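Side-chain contacts in aldehyde dehydrogenase 12 (PDB 6D97), which oxidises L-glutamate gamma-semialdehyde to glutamate with NAD+, the last step of proline catabolism in plants: residues E376-N379 / N380-I384; I420-S423 / G424-E427. All coordinates share one frame; numbering follows the deposited sequence.

Interaction 1: residues E376-N379 / N380-I384; sequences EHMN and NLLKI
Asn380 reaches back along helix 371-382 to Glu376, one turn earlier, in the i to i+4 pattern of an amphipathic alpha-helix. Its CG sits beside its own backbone N (chi1 -74°), which turns the amide back over the preceding turn. From CB outwards, CB lies 3.5 Å from His377 O, CG packs 3.3 Å from Glu376 O, and ND2 lies on the Glu376 side, 3.8 Å from Glu376 OE2, a loose polar approach with the two planes 41° apart. OD1, at the other branch, accepts a bond from Lys383 NZ at 3.3 Å, the donor tilted 23° from the carbonyl plane. An amide suits this place between an acid and a base because it offers each an end of matching polarity. With an alanine at this position, Lys383 NZ would probably lose this acceptor, leaving its long chain freer to turn. Beneath the side chains, Asn380 N bonds to Glu376 O at 2.8 Å.

The side of the helix that faces the sheet is largely apolar. Met378 and Leu382 run side by side, CG to CD1 4.1 Å, against Val389 of strand 388-391. The His377 ring meets the ring of Phe437 of strand 437-443, the two steeply inclined. Leu381 CG stands over one face of the His377 ring, displaced to its rim, and Leu381 CD1 comes to 3.6 Å from His377 NE2.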
loop_
_atom_site.group_PDB
_atom_site.type_symbol
_atom_site.label_atom_id
_atom_site.label_comp_id
_atom_site.label_asym_id
_atom_site.label_seq_id
_atom_site.Cartn_x
_atom_site.Cartn_y
_atom_site.Cartn_z
ATOM N N GLU A 376 28.554 20.914 -36.729
ATOM C CA GLU A 376 29.215 19.709 -37.227
ATOM C C GLU A 376 28.268 18.512 -37.186
ATOM O O GLU A 376 28.152 17.761 -38.164
ATOM C CB GLU A 376 30.481 19.429 -36.412
ATOM C CG GLU A 376 31.331 18.308 -36.989
ATOM C CD GLU A 376 32.307 17.733 -35.983
ATOM O OE1 GLU A 376 33.459 18.206 -35.912
ATOM O OE2 GLU A 376 31.918 16.806 -35.249
ATOM N N HIS A 377 27.583 18.316 -36.053
ATOM C CA HIS A 377 26.584 17.248 -35.936
ATOM C C HIS A 377 25.534 17.353 -37.041
ATOM O O HIS A 377 25.212 16.362 -37.707
ATOM C CB HIS A 377 25.910 17.297 -34.565
ATOM C CG HIS A 377 24.915 16.193 -34.338
ATOM N ND1 HIS A 377 25.279 14.861 -34.284
ATOM C CD2 HIS A 377 23.575 16.229 -34.148
ATOM C CE1 HIS A 377 24.203 14.126 -34.074
ATOM N NE2 HIS A 377 23.159 14.933 -33.983
ATOM N N MET A 378 24.992 18.550 -37.256
ATOM C CA MET A 378 24.022 18.763 -38.328
ATOM C C MET A 378 24.589 18.356 -39.683
ATOM O O MET A 378 23.901 17.708 -40.483
ATOM C CB MET A 378 23.592 20.234 -38.371
ATOM C CG MET A 378 22.691 20.593 -39.530
ATOM S SD MET A 378 22.434 22.381 -39.625
ATOM C CE MET A 378 24.031 22.970 -40.193
ATOM N N ASN A 379 25.822 18.755 -39.979
ATOM C CA ASN A 379 26.433 18.400 -41.253
ATOM C C ASN A 379 26.685 16.899 -41.353
ATOM O O ASN A 379 26.538 16.313 -42.435
ATOM C CB ASN A 379 27.732 19.189 -41.452
ATOM C CG ASN A 379 27.485 20.656 -41.746
ATOM O OD1 ASN A 379 26.520 21.001 -42.434
ATOM N ND2 ASN A 379 28.345 21.524 -41.231
ATOM N N ASN A 380 27.077 16.262 -40.248
ATOM C CA ASN A 380 27.245 14.813 -40.256
ATOM C C ASN A 380 25.933 14.110 -40.579
ATOM O O ASN A 380 25.918 13.122 -41.324
ATOM C CB ASN A 380 27.789 14.334 -38.912
ATOM C CG ASN A 380 29.254 14.656 -38.729
ATOM O OD1 ASN A 380 29.979 14.874 -39.698
ATOM N ND2 ASN A 380 29.701 14.677 -37.479
ATOM N N LEU A 381 24.820 14.603 -40.028
ATOM C CA LEU A 381 23.519 14.028 -40.352
ATOM C C LEU A 381 23.164 14.259 -41.815
ATOM O O LEU A 381 22.578 13.385 -42.467
ATOM C CB LEU A 381 22.440 14.617 -39.444
ATOM C CG LEU A 381 22.489 14.203 -37.973
ATOM C CD1 LEU A 381 21.529 15.031 -37.147
ATOM C CD2 LEU A 381 22.148 12.735 -37.852
ATOM N N LEU A 382 23.519 15.427 -42.354
ATOM C CA LEU A 382 23.161 15.765 -43.726
ATOM C C LEU A 382 23.901 14.926 -44.759
ATOM O O LEU A 382 23.505 14.935 -45.929
ATOM C CB LEU A 382 23.413 17.250 -43.983
ATOM C CG LEU A 382 22.427 18.176 -43.269
ATOM C CD1 LEU A 382 22.805 19.637 -43.466
ATOM C CD2 LEU A 382 21.012 17.917 -43.755
ATOM N N LYS A 383 24.953 14.205 -44.363
ATOM C CA LYS A 383 25.589 13.264 -45.277
ATOM C C LYS A 383 24.688 12.080 -45.594
ATOM O O LYS A 383 24.950 11.354 -46.560
ATOM C CB LYS A 383 26.909 12.761 -44.685
ATOM C CG LYS A 383 27.962 13.839 -44.497
ATOM C CD LYS A 383 29.135 13.331 -43.673
ATOM C CE LYS A 383 30.200 14.404 -43.524
ATOM N NZ LYS A 383 31.275 13.990 -42.579
ATOM N N ILE A 384 23.633 11.877 -44.812
ATOM C CA ILE A 384 22.755 10.725 -44.964
ATOM C C ILE A 384 21.775 10.978 -46.101
ATOM O O ILE A 384 21.225 12.078 -46.237
ATOM C CB ILE A 384 22.028 10.444 -43.637
ATOM C CG1 ILE A 384 23.050 10.120 -42.544
ATOM C CG2 ILE A 384 21.019 9.325 -43.804
ATOM C CD1 ILE A 384 22.498 10.203 -41.138
#

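Interaction 2: residues I420-S423 / G424-E427; sequences ILKS and GNFE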
loop_
_atom_site.group_PDB
_atom_site.type_symbol
_atom_site.label_atom_id
_atom_site.label_comp_id
_atom_site.label_asym_id
_atom_site.label_seq_id
_atom_site.Cartn_x
_atom_site.Cartn_y
_atom_site.Cartn_z
ATOM N N ILE A 420 17.873 5.825 -40.799
ATOM C CA ILE A 420 18.146 5.862 -39.362
ATOM C C ILE A 420 18.487 4.468 -38.847
ATOM O O ILE A 420 19.445 4.282 -38.088
ATOM C CB ILE A 420 16.944 6.459 -38.609
ATOM C CG1 ILE A 420 16.715 7.916 -39.010
ATOM C CG2 ILE A 420 17.135 6.351 -37.104
ATOM C CD1 ILE A 420 15.418 8.476 -38.490
ATOM N N LEU A 421 17.711 3.465 -39.266
ATOM C CA LEU A 421 17.863 2.116 -38.730
ATOM C C LEU A 421 19.182 1.469 -39.121
ATOM O O LEU A 421 19.590 0.490 -38.486
ATOM C CB LEU A 421 16.701 1.240 -39.190
ATOM C CG LEU A 421 15.399 1.557 -38.458
ATOM C CD1 LEU A 421 14.303 0.611 -38.895
ATOM C CD2 LEU A 421 15.610 1.476 -36.956
ATOM N N LYS A 422 19.858 1.993 -40.136
ATOM C CA LYS A 422 21.117 1.417 -40.572
ATOM C C LYS A 422 22.206 1.662 -39.536
ATOM O O LYS A 422 22.180 2.645 -38.791
ATOM C CB LYS A 422 21.520 2.001 -41.924
ATOM C CG LYS A 422 20.543 1.652 -43.032
ATOM C CD LYS A 422 20.866 2.394 -44.312
ATOM C CE LYS A 422 20.429 1.590 -45.520
ATOM N NZ LYS A 422 19.671 2.392 -46.517
ATOM N N SER A 423 23.158 0.735 -39.479
ATOM C CA SER A 423 24.274 0.868 -38.557
ATOM C C SER A 423 25.114 2.084 -38.930
ATOM O O SER A 423 25.164 2.504 -40.091
ATOM C CB SER A 423 25.129 -0.400 -38.568
ATOM O OG SER A 423 25.720 -0.640 -37.300
ATOM N N GLY A 424 25.768 2.662 -37.928
ATOM C CA GLY A 424 26.516 3.886 -38.132
ATOM C C GLY A 424 25.612 5.099 -38.105
ATOM O O GLY A 424 25.803 6.006 -37.288
ATOM N N ASN A 425 24.615 5.119 -38.995
ATOM C CA ASN A 425 23.632 6.199 -38.984
ATOM C C ASN A 425 22.865 6.227 -37.670
ATOM O O ASN A 425 22.573 7.304 -37.141
ATOM C CB ASN A 425 22.656 6.051 -40.149
ATOM C CG ASN A 425 23.301 6.287 -41.488
ATOM O OD1 ASN A 425 24.391 6.849 -41.581
ATOM N ND2 ASN A 425 22.616 5.873 -42.545
ATOM N N PHE A 426 22.541 5.055 -37.120
ATOM C CA PHE A 426 21.740 5.011 -35.902
ATOM C C PHE A 426 22.460 5.681 -34.735
ATOM O O PHE A 426 21.884 6.517 -34.030
ATOM C CB PHE A 426 21.386 3.566 -35.548
ATOM C CG PHE A 426 20.491 3.451 -34.351
ATOM C CD1 PHE A 426 19.120 3.600 -34.483
ATOM C CD2 PHE A 426 21.022 3.243 -33.085
ATOM C CE1 PHE A 426 18.291 3.520 -33.388
ATOM C CE2 PHE A 426 20.196 3.164 -31.980
ATOM C CZ PHE A 426 18.827 3.302 -32.134
ATOM N N GLU A 427 23.722 5.306 -34.502
ATOM C CA GLU A 427 24.486 5.891 -33.403
ATOM C C GLU A 427 24.631 7.405 -33.568
ATOM O O GLU A 427 24.572 8.147 -32.577
ATOM C CB GLU A 427 25.874 5.237 -33.313
ATOM C CG GLU A 427 25.902 3.764 -32.896
ATOM C CD GLU A 427 25.342 2.846 -33.952
ATOM O OE1 GLU A 427 25.318 3.237 -35.123
ATOM O OE2 GLU A 427 24.901 1.736 -33.624
#
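Phe426 N bonds to Lys422 O at 3.0 Å, while a weak bond of 2.9 Å from Asn425 N to Ser423 O closes a tight turn centred on Gly424, whose phi of 81° and psi of -58° are those of a classic gamma-turn. Glycine suits the spot: a beta carbon would come within 2.6 Å of Ser423 O. Phe426 carries its CG anti to the backbone N (chi1 -176°), which lays its ring alongside the chain before the turn. Its CB stands 3.3 Å from Ile420 O, and that oxygen sits in the ring plane at the edge, 3.7 Å from CD1, where the slightly positive C-H rim can favour it. Arg457 makes a cation-pi contact with the same ring and donates to Leu421 O, tying this turn to helix 448-457. Asn425 sets its CB 3.7 Å from Lys422 O, and its ND2 bonds to the backbone O of Glu419, just before these segments; Lys422 NZ pairs with OE1 of the same Glu419 in a salt bridge. On the outer side Glu427 bends at chi2, so that OE1 curls back and accepts a weak bond from Gly424 N at 2.9 Å. With glycine at the N-cap and an acid three residues on, this is the half of a capping box that a residue without a side chain permits, at the start of helix 425-429.

Interaction 1 closes before interaction 2 opens. Between them the chain forms strands 388-391 and 411-414, which pair at one end of the seven-stranded mixed sheet, and then enters helix 417-420, whose last residue opens interaction 2. The centres are 13 Å apart, yet the two touch where Ile384 CG1 meets Asn425 OD1 at 3.7 Å. Helix 425-429 continues the link: its Leu428 packs on His377 and Leu381, and its Val429 on Leu381, while helix 371-382 itself lies on strand 437-443. Both contacts lie away from the NAD pocket, joining peripheral helices beside a sheet that, as in other aldehyde dehydrogenases, probably belongs to the catalytic domain.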